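Local coordinates for fatty acid amide hydrolase (PDB 6KVR), which probably hydrolyses monocarboxylic acid amides to the carboxylate and ammonium, as a member of the amidase signature family, at residues M161-K164 with D165-T168; V173-I176 with V177-P180; I347-G351 with L352-S356; T365-E368 with K369-A373. One frame throughout, in Å; residues are numbered along the deposited sequence.

Interaction 1. Residues M161-K164 with D165-T168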
loop_
_atom_site.group_PDB
_atom_site.type_symbol
_atom_site.label_atom_id
_atom_site.label_comp_id
_atom_site.label_asym_id
_atom_site.label_seq_id
_atom_site.Cartn_x
_atom_site.Cartn_y
_atom_site.Cartn_z
HETATM N N MSE A 161 0.774 3.935 21.837
HETATM C CA MSE A 161 0.217 2.634 21.468
HETATM C C MSE A 161 -0.738 2.121 22.533
HETATM O O MSE A 161 -0.413 2.146 23.721
HETATM C CB MSE A 161 1.326 1.601 21.242
HETATM C CG MSE A 161 2.266 1.946 20.114
HETATM SE SE MSE A 161 3.699 0.613 19.886
HETATM C CE MSE A 161 4.685 1.066 21.478
ATOM N N ASN A 162 -1.904 1.645 22.100
ATOM C CA ASN A 162 -2.874 1.056 23.020
ATOM C C ASN A 162 -2.198 0.044 23.931
ATOM O O ASN A 162 -1.543 -0.892 23.462
ATOM C CB ASN A 162 -4.006 0.346 22.255
ATOM C CG ASN A 162 -5.061 1.299 21.737
ATOM O OD1 ASN A 162 -5.051 2.486 22.064
ATOM N ND2 ASN A 162 -5.991 0.778 20.934
ATOM N N TYR A 163 -2.369 0.229 25.229
ATOM C CA TYR A 163 -1.989 -0.765 26.219
ATOM C C TYR A 163 -3.249 -1.139 26.982
ATOM O O TYR A 163 -3.950 -0.257 27.497
ATOM C CB TYR A 163 -0.910 -0.235 27.182
ATOM C CG TYR A 163 -0.209 -1.331 27.965
ATOM C CD1 TYR A 163 -0.826 -1.931 29.052
ATOM C CD2 TYR A 163 1.068 -1.769 27.606
ATOM C CE1 TYR A 163 -0.191 -2.925 29.770
ATOM C CE2 TYR A 163 1.710 -2.773 28.314
ATOM C CZ TYR A 163 1.073 -3.340 29.401
ATOM O OH TYR A 163 1.684 -4.341 30.113
ATOM N N LYS A 164 -3.521 -2.442 27.065
ATOM C CA LYS A 164 -4.764 -2.928 27.650
ATOM C C LYS A 164 -4.952 -2.409 29.070
ATOM O O LYS A 164 -4.068 -2.541 29.920
ATOM C CB LYS A 164 -4.771 -4.452 27.641
ATOM C CG LYS A 164 -5.698 -5.075 28.651
ATOM C CD LYS A 164 -5.745 -6.581 28.479
ATOM C CE LYS A 164 -6.734 -7.197 29.464
ATOM N NZ LYS A 164 -7.229 -8.528 29.011
ATOM N N ASP A 165 -6.108 -1.786 29.303
ATOM C CA ASP A 165 -6.562 -1.347 30.615
ATOM C C ASP A 165 -5.704 -0.233 31.189
ATOM O O ASP A 165 -5.660 -0.060 32.402
ATOM C CB ASP A 165 -6.645 -2.509 31.603
ATOM C CG ASP A 165 -7.709 -3.514 31.205
ATOM O OD1 ASP A 165 -8.720 -3.067 30.620
ATOM O OD2 ASP A 165 -7.534 -4.731 31.451
ATOM N N LYS A 166 -5.050 0.555 30.343
ATOM C CA LYS A 166 -4.273 1.693 30.810
ATOM C C LYS A 166 -4.564 2.909 29.950
ATOM O O LYS A 166 -4.888 2.786 28.765
ATOM C CB LYS A 166 -2.786 1.389 30.806
ATOM C CG LYS A 166 -2.365 0.663 32.048
ATOM C CD LYS A 166 -0.928 0.216 31.981
ATOM C CE LYS A 166 -0.505 -0.409 33.309
ATOM N NZ LYS A 166 0.331 -1.546 32.922
ATOM N N ILE A 167 -4.487 4.086 30.580
ATOM C CA ILE A 167 -4.658 5.331 29.851
ATOM C C ILE A 167 -3.757 5.319 28.636
ATOM O O ILE A 167 -2.572 4.973 28.727
ATOM C CB ILE A 167 -4.331 6.540 30.742
ATOM C CG1 ILE A 167 -5.360 6.712 31.852
ATOM C CG2 ILE A 167 -4.247 7.811 29.890
ATOM C CD1 ILE A 167 -4.841 7.644 32.981
ATOM N N THR A 168 -4.320 5.701 27.490
ATOM C CA THR A 168 -3.573 5.880 26.255
ATOM C C THR A 168 -3.999 7.216 25.664
ATOM O O THR A 168 -5.099 7.339 25.118
ATOM C CB THR A 168 -3.826 4.730 25.287
ATOM O OG1 THR A 168 -3.508 3.506 25.946
ATOM C CG2 THR A 168 -2.960 4.874 24.025
#
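Tyr163 and Lys166 are the two ends of a type II beta turn and touch through both backbone and side chain. Lys166 N donates to Tyr163 O at 3.2 Å. Asp165 stands at the third position with a positive phi of 67°, as is usual for this turn type. The two end side chains run side by side in the same direction. Lys166 CD rests 3.6 Å from Tyr163 CD1, and Lys166 NZ approaches Tyr163 CE1 obliquely at 3.5 Å. The ammonium gets its main partner elsewhere, in a salt bridge with Glu128; it also makes a cation-pi contact with Phe125, which like His183 meets the Tyr163 ring edge-to-face.

Beyond the turn, Thr168 faces back to the first arm. Its CG2 lies anti to the backbone N and reaches Asn162 OD1 at 3.7 Å and Met161 O at 3.7 Å, both by van der Waals contact. Thr168 OG1 is hydrogen-bonded to Arg200 NH2, and Lys164 N to His183 ND1. Later in the same loop, Pro180 O probably accepts from Asp165 N, Asn178 O probably accepts from Thr168 N, and Asn178 ND2 donates to Thr168 O. On the outer side of the turn, Lys164 and Asp165 point the same way, but Lys164 NZ stays 4.5 Å from Asp165 OD2, too far for a salt bridge. Met161, modelled as selenomethionine, has its side chain about 4 Å from that of Lys158, the predicted charge-relay residue. One backbone bond closes the turn, while the polar ends of Lys166 and Thr168 are anchored to the surrounding protein.

Interaction 2. Residues V173-I176 with V177-P180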
loop_
_atom_site.group_PDB
_atom_site.type_symbol
_atom_site.label_atom_id
_atom_site.label_comp_id
_atom_site.label_asym_id
_atom_site.label_seq_id
_atom_site.Cartn_x
_atom_site.Cartn_y
_atom_site.Cartn_z
ATOM N N VAL A 173 -4.137 15.870 26.184
ATOM C CA VAL A 173 -4.747 15.840 27.514
ATOM C C VAL A 173 -6.203 15.405 27.413
ATOM O O VAL A 173 -6.699 14.644 28.255
ATOM C CB VAL A 173 -4.593 17.202 28.217
ATOM C CG1 VAL A 173 -5.557 17.306 29.406
ATOM C CG2 VAL A 173 -3.141 17.368 28.676
ATOM N N SER A 174 -6.896 15.840 26.348
ATOM C CA SER A 174 -8.269 15.414 26.128
ATOM C C SER A 174 -8.427 13.898 26.144
ATOM O O SER A 174 -9.513 13.408 26.456
ATOM C CB SER A 174 -8.784 15.984 24.805
ATOM O OG SER A 174 -8.175 15.315 23.711
ATOM N N LYS A 175 -7.368 13.142 25.857
ATOM C CA LYS A 175 -7.444 11.687 25.819
ATOM C C LYS A 175 -6.975 11.028 27.113
ATOM O O LYS A 175 -6.826 9.800 27.155
ATOM C CB LYS A 175 -6.631 11.146 24.637
ATOM C CG LYS A 175 -7.202 11.516 23.286
ATOM C CD LYS A 175 -8.291 10.514 22.936
ATOM C CE LYS A 175 -9.271 11.012 21.909
ATOM N NZ LYS A 175 -9.984 9.828 21.370
ATOM N N ILE A 176 -6.743 11.803 28.174
ATOM C CA ILE A 176 -6.311 11.197 29.429
ATOM C C ILE A 176 -7.383 10.298 30.028
ATOM O O ILE A 176 -7.089 9.522 30.945
ATOM C CB ILE A 176 -5.872 12.289 30.431
ATOM C CG1 ILE A 176 -5.062 11.679 31.584
ATOM C CG2 ILE A 176 -7.074 13.064 30.944
ATOM C CD1 ILE A 176 -4.614 12.704 32.612
ATOM N N VAL A 177 -8.610 10.357 29.503
ATOM C CA VAL A 177 -9.702 9.492 29.932
ATOM C C VAL A 177 -9.922 8.327 28.971
ATOM O O VAL A 177 -10.921 7.618 29.080
ATOM C CB VAL A 177 -10.993 10.304 30.103
ATOM C CG1 VAL A 177 -10.810 11.372 31.184
ATOM C CG2 VAL A 177 -11.374 10.952 28.778
ATOM N N ASN A 178 -9.006 8.105 28.035
ATOM C CA ASN A 178 -9.149 7.045 27.046
ATOM C C ASN A 178 -8.410 5.803 27.537
ATOM O O ASN A 178 -7.177 5.794 27.599
ATOM C CB ASN A 178 -8.615 7.513 25.697
ATOM C CG ASN A 178 -8.669 6.422 24.642
ATOM O OD1 ASN A 178 -9.740 5.910 24.338
ATOM N ND2 ASN A 178 -7.508 6.047 24.100
ATOM N N ILE A 179 -9.152 4.756 27.881
ATOM C CA ILE A 179 -8.584 3.505 28.374
ATOM C C ILE A 179 -9.039 2.376 27.456
ATOM O O ILE A 179 -10.153 1.874 27.582
ATOM C CB ILE A 179 -8.997 3.225 29.834
ATOM C CG1 ILE A 179 -8.625 4.391 30.748
ATOM C CG2 ILE A 179 -8.361 1.929 30.347
ATOM C CD1 ILE A 179 -8.912 4.125 32.237
ATOM N N PRO A 180 -8.185 1.923 26.535
ATOM C CA PRO A 180 -8.558 0.801 25.658
ATOM C C PRO A 180 -8.681 -0.523 26.406
ATOM O O PRO A 180 -8.061 -0.755 27.448
ATOM C CB PRO A 180 -7.415 0.740 24.636
ATOM C CG PRO A 180 -6.263 1.458 25.301
ATOM C CD PRO A 180 -6.864 2.490 26.206
#
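Residues Lys175 to Asn178 form a type I beta turn that follows on from a short 3-10 segment, in the loop between strand 155-158 and helix 185-192. Asn178 N donates to Lys175 O at 2.9 Å, with an N-H...O angle of 155°. The donor sits above the carbonyl plane, 60° out of it. Two residues earlier, Ile176 N bonds to Val173 O at 2.8 Å, and the two i to i+3 bonds follow each other along the chain.

Lys175 and Asn178 flank the turn side by side and point the same way. The lysine chain bends at chi2 (-84°), which brings its CD to 4.1 Å from Asn178 CB. The Asn178 amide is used outside the turn: its ND2 donates to Thr168 O. Ile176 and Val177, the two corner residues, cross at about a right angle, with Ile176 CG2 and Val177 CG1 4.1 Å apart. Val177 CG2 comes within 3.9 Å of Ser174 O. Ile176 also packs on Tyr34 of helix 20-40, whereas Val177 is exposed. In the 3-10 segment, Ser174 OG bonds to Leu407 O.

The contact lies at the protein surface. Its polar link is the backbone bond. The side chains meet by van der Waals contact, and the amide of Asn178 ties the turn to an earlier part of the same loop.

Interaction 3. Residues I347-G351 with L352-S356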
loop_
_atom_site.group_PDB
_atom_site.type_symbol
_atom_site.label_atom_id
_atom_site.label_comp_id
_atom_site.label_asym_id
_atom_site.label_seq_id
_atom_site.Cartn_x
_atom_site.Cartn_y
_atom_site.Cartn_z
ATOM N N ILE A 347 25.016 11.602 0.490
ATOM C CA ILE A 347 24.422 12.932 0.533
ATOM C C ILE A 347 25.219 13.731 1.555
ATOM O O ILE A 347 25.123 13.478 2.762
ATOM C CB ILE A 347 22.925 12.880 0.876
ATOM C CG1 ILE A 347 22.137 12.257 -0.284
ATOM C CG2 ILE A 347 22.376 14.277 1.194
ATOM C CD1 ILE A 347 20.638 12.102 -0.008
ATOM N N ARG A 348 26.037 14.675 1.079
ATOM C CA ARG A 348 26.761 15.572 1.979
ATOM C C ARG A 348 25.935 16.773 2.404
ATOM O O ARG A 348 26.250 17.395 3.429
ATOM C CB ARG A 348 28.045 16.091 1.319
ATOM C CG ARG A 348 28.878 15.038 0.643
ATOM C CD ARG A 348 29.959 14.583 1.563
ATOM N NE ARG A 348 30.889 13.658 0.930
ATOM C CZ ARG A 348 32.044 13.309 1.476
ATOM N NH1 ARG A 348 32.438 13.818 2.633
ATOM N NH2 ARG A 348 32.816 12.420 0.854
ATOM N N ASP A 349 24.902 17.112 1.631
ATOM C CA ASP A 349 24.095 18.312 1.809
ATOM C C ASP A 349 22.830 18.099 0.990
ATOM O O ASP A 349 22.913 17.866 -0.222
ATOM C CB ASP A 349 24.880 19.559 1.360
ATOM C CG ASP A 349 24.133 20.879 1.604
ATOM O OD1 ASP A 349 23.006 21.090 1.094
ATOM O OD2 ASP A 349 24.693 21.728 2.330
ATOM N N ASP A 350 21.660 18.138 1.629
ATOM C CA ASP A 350 20.434 17.850 0.899
ATOM C C ASP A 350 19.984 19.005 0.011
ATOM O O ASP A 350 18.906 18.916 -0.580
ATOM C CB ASP A 350 19.315 17.456 1.867
ATOM C CG ASP A 350 18.786 18.629 2.688
ATOM O OD1 ASP A 350 19.488 19.658 2.833
ATOM O OD2 ASP A 350 17.654 18.502 3.197
ATOM N N GLY A 351 20.782 20.067 -0.111
ATOM C CA GLY A 351 20.416 21.194 -0.937
ATOM C C GLY A 351 19.499 22.193 -0.263
ATOM O O GLY A 351 19.176 23.219 -0.871
ATOM N N LEU A 352 19.065 21.924 0.968
ATOM C CA LEU A 352 18.190 22.816 1.719
ATOM C C LEU A 352 18.875 23.447 2.920
ATOM O O LEU A 352 18.874 24.673 3.054
ATOM C CB LEU A 352 16.933 22.061 2.182
ATOM C CG LEU A 352 16.222 21.338 1.042
ATOM C CD1 LEU A 352 14.982 20.639 1.537
ATOM C CD2 LEU A 352 15.881 22.323 -0.076
ATOM N N VAL A 353 19.451 22.638 3.810
ATOM C CA VAL A 353 20.036 23.128 5.049
ATOM C C VAL A 353 21.413 22.493 5.222
ATOM O O VAL A 353 21.529 21.269 5.378
ATOM C CB VAL A 353 19.140 22.843 6.271
ATOM C CG1 VAL A 353 19.783 23.387 7.549
ATOM C CG2 VAL A 353 17.735 23.455 6.082
ATOM N N ARG A 354 22.444 23.335 5.228
ATOM C CA ARG A 354 23.812 22.904 5.476
ATOM C C ARG A 354 23.931 22.256 6.853
ATOM O O ARG A 354 23.293 22.689 7.817
ATOM C CB ARG A 354 24.737 24.122 5.356
ATOM C CG ARG A 354 26.188 23.908 5.774
ATOM C CD ARG A 354 26.972 25.217 5.744
ATOM N NE ARG A 354 26.438 26.213 6.667
ATOM C CZ ARG A 354 27.077 27.323 7.019
ATOM N NH1 ARG A 354 28.292 27.594 6.563
ATOM N NH2 ARG A 354 26.486 28.181 7.851
ATOM N N VAL A 355 24.747 21.198 6.944
ATOM C CA VAL A 355 24.931 20.494 8.206
ATOM C C VAL A 355 26.048 21.178 8.984
ATOM O O VAL A 355 26.879 21.896 8.420
ATOM C CB VAL A 355 25.221 18.981 8.018
ATOM C CG1 VAL A 355 24.095 18.306 7.251
ATOM C CG2 VAL A 355 26.563 18.741 7.314
ATOM N N SER A 356 26.043 20.963 10.302
ATOM C CA SER A 356 26.992 21.578 11.216
ATOM C C SER A 356 28.290 20.774 11.262
ATOM O O SER A 356 28.340 19.634 10.796
ATOM C CB SER A 356 26.357 21.690 12.600
ATOM O OG SER A 356 26.430 20.450 13.280
HETATM O O HOH W 1 25.915 20.151 4.447
#
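An Asx turn and a shared aspartate acceptor shape the loop between strand 343-346 and helix 357-372. Two N-H groups from Leu352 and Val353 converge on one oxygen, Asp350 OD1. Leu352 N donates at 3.0 Å to Asp350 OD1 from above the carboxylate plane, 61° out of it. Val353 N reaches Asp350 OD1 at 3.1 Å on the syn lone pair, in a nearly straight bond of 169°. The Asp350 CG lies between its own backbone N and carbonyl carbon (chi1 72°), which directs OD1 to these amides. Ser482 OG bonds to OD2, so with the two amides on OD1 the carboxylate rotation is probably restricted. Leu352 crosses the aspartate at about a right angle, its CB 3.6 Å from Asp350 OD1.

The Asx turn itself is made by Asp349, whose OD1 takes Gly351 N at 2.7 Å on its anti lone pair. The same oxygen also forms a salt bridge with Arg520. Gly351 has a positive phi, as the chain reverses toward the helix of this beta-alpha-beta unit. Asp349 OD2 rests against Arg354 CA, 3.5 Å away, in a non-bonded contact.

A water joins the two arms. It donates to Arg348 O and to Asp349 OD2, and accepts from Val355 N at 2.9 Å. The Arg354 guanidinium leads elsewhere, to Asn528 OD1 and the backbone O of Asp514, and Arg348 forms a salt bridge with Glu379 and a hydrogen bond with Asn364.

Interaction 4. Residues T365-E368 with K369-A373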
loop_
_atom_site.group_PDB
_atom_site.type_symbol
_atom_site.label_atom_id
_atom_site.label_comp_id
_atom_site.label_asym_id
_atom_site.label_seq_id
_atom_site.Cartn_x
_atom_site.Cartn_y
_atom_site.Cartn_z
ATOM N N THR A 365 34.398 11.101 7.815
ATOM C CA THR A 365 35.193 10.000 8.356
ATOM C C THR A 365 34.615 8.652 7.937
ATOM O O THR A 365 35.364 7.715 7.630
ATOM C CB THR A 365 35.287 10.104 9.885
ATOM O OG1 THR A 365 35.968 11.312 10.251
ATOM C CG2 THR A 365 36.060 8.928 10.471
ATOM N N VAL A 366 33.280 8.537 7.895
ATOM C CA VAL A 366 32.675 7.248 7.564
ATOM C C VAL A 366 32.879 6.932 6.085
ATOM O O VAL A 366 33.187 5.792 5.715
ATOM C CB VAL A 366 31.188 7.234 7.976
ATOM C CG1 VAL A 366 30.435 6.058 7.338
ATOM C CG2 VAL A 366 31.071 7.171 9.498
ATOM N N VAL A 367 32.736 7.939 5.220
ATOM C CA VAL A 367 32.968 7.732 3.794
ATOM C C VAL A 367 34.398 7.253 3.548
ATOM O O VAL A 367 34.634 6.339 2.748
ATOM C CB VAL A 367 32.659 9.017 3.006
ATOM C CG1 VAL A 367 33.200 8.912 1.589
ATOM C CG2 VAL A 367 31.145 9.290 2.980
ATOM N N GLU A 368 35.373 7.843 4.244
ATOM C CA GLU A 368 36.757 7.459 3.986
ATOM C C GLU A 368 37.030 6.042 4.480
ATOM O O GLU A 368 37.732 5.267 3.822
ATOM C CB GLU A 368 37.707 8.479 4.617
ATOM C CG GLU A 368 37.717 9.822 3.866
ATOM C CD GLU A 368 38.256 9.705 2.427
ATOM O OE1 GLU A 368 37.574 10.155 1.471
ATOM O OE2 GLU A 368 39.371 9.162 2.248
ATOM N N LYS A 369 36.434 5.673 5.607
ATOM C CA LYS A 369 36.519 4.303 6.092
ATOM C C LYS A 369 35.897 3.307 5.106
ATOM O O LYS A 369 36.424 2.206 4.903
ATOM C CB LYS A 369 35.834 4.245 7.442
ATOM C CG LYS A 369 36.314 3.139 8.319
ATOM C CD LYS A 369 37.555 3.571 9.125
ATOM C CE LYS A 369 38.153 2.414 9.921
ATOM N NZ LYS A 369 38.473 1.261 8.998
ATOM N N LEU A 370 34.762 3.667 4.501
ATOM C CA LEU A 370 34.130 2.792 3.513
ATOM C C LEU A 370 34.986 2.673 2.262
ATOM O O LEU A 370 35.150 1.583 1.702
ATOM C CB LEU A 370 32.747 3.327 3.130
ATOM C CG LEU A 370 31.600 3.227 4.132
ATOM C CD1 LEU A 370 30.378 3.933 3.552
ATOM C CD2 LEU A 370 31.311 1.755 4.459
ATOM N N LYS A 371 35.483 3.809 1.773
ATOM C CA LYS A 371 36.373 3.802 0.624
ATOM C C LYS A 371 37.586 2.921 0.889
ATOM O O LYS A 371 37.977 2.111 0.035
ATOM C CB LYS A 371 36.787 5.235 0.313
ATOM C CG LYS A 371 36.758 5.610 -1.128
ATOM C CD LYS A 371 37.120 7.070 -1.300
ATOM C CE LYS A 371 36.048 7.948 -0.711
ATOM N NZ LYS A 371 36.294 9.400 -0.922
ATOM N N GLY A 372 38.159 3.035 2.091
ATOM C CA GLY A 372 39.321 2.237 2.428
ATOM C C GLY A 372 39.040 0.749 2.476
ATOM O O GLY A 372 39.928 -0.062 2.202
ATOM N N ALA A 373 37.812 0.362 2.814
ATOM C CA ALA A 373 37.479 -1.056 2.816
ATOM C C ALA A 373 37.042 -1.562 1.444
ATOM O O ALA A 373 36.642 -2.728 1.330
ATOM C CB ALA A 373 36.401 -1.340 3.860
#
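Glu368 and Lys371 lie side by side on helix 357-372 and point the same way, about one turn apart. Lys371 NZ donates to Glu368 OE1 at 2.8 Å, in a salt bridge. The ammonium comes to the syn side of that oxygen but stands 32° out of the carboxylate plane. Both chains bend to meet. Glu368 turns at chi2 (-64°), and Lys371 turns at chi3 (-67°). The bend in the lysine also lays its CE 3.8 Å from Val367 CG1, where the two side chains cross at an oblique angle. Thus the aliphatic part of Lys371 packs on the valine, while its charged end goes to the glutamate.

Another face of the helix is apolar. Val366 CG1 and Leu370 CD1 are 4.3 Å apart, and both residues pack on Leu464 of strand 462-466. Leu370 also meets Ile562 and Leu565 of helix 552-565. Val367 and Lys371 touch Ile377 of strand 376-379, the strand that follows the helix in a beta-alpha-beta crossover.

The backbone is a regular alpha-helix here. The N-H groups of Lys369, Leu370, Lys371 and Gly372 bond to the O atoms of Thr365, Val366, Val367 and Glu368 in turn, each four residues back, at 2.8 to 3.1 Å. Thr365 OG1 is hydrogen-bonded to Arg361 O, about a turn earlier.

Valine and leucine side chains thus seat the helix on the sheet. Lys371 joins this packing to the exposed surface: its alkyl chain lies on Val367 and the strand, and its ammonium forms the i to i+3 ion pair with Glu368 near the C-terminal end.

The four contacts follow one another along the chain; none nests in or crosses another. Interaction 1 closes a turn after strand 155-158, and interaction 2 closes a later turn before helix 185-192. They touch: Thr168 N is 2.9 Å from Asn178 O and Asp165 N is 2.9 Å from Pro180 O, both probable hydrogen bonds, which draw this long loop back on itself. Interaction 3 lies on the opposite side of the chain's centre, its centre about 40 Å from that of interaction 1. It shapes the loop from strand 343-346 into helix 357-372. Interaction 4 is in the last turns of that helix, where Arg348 packs against Val367 before strand 376-379.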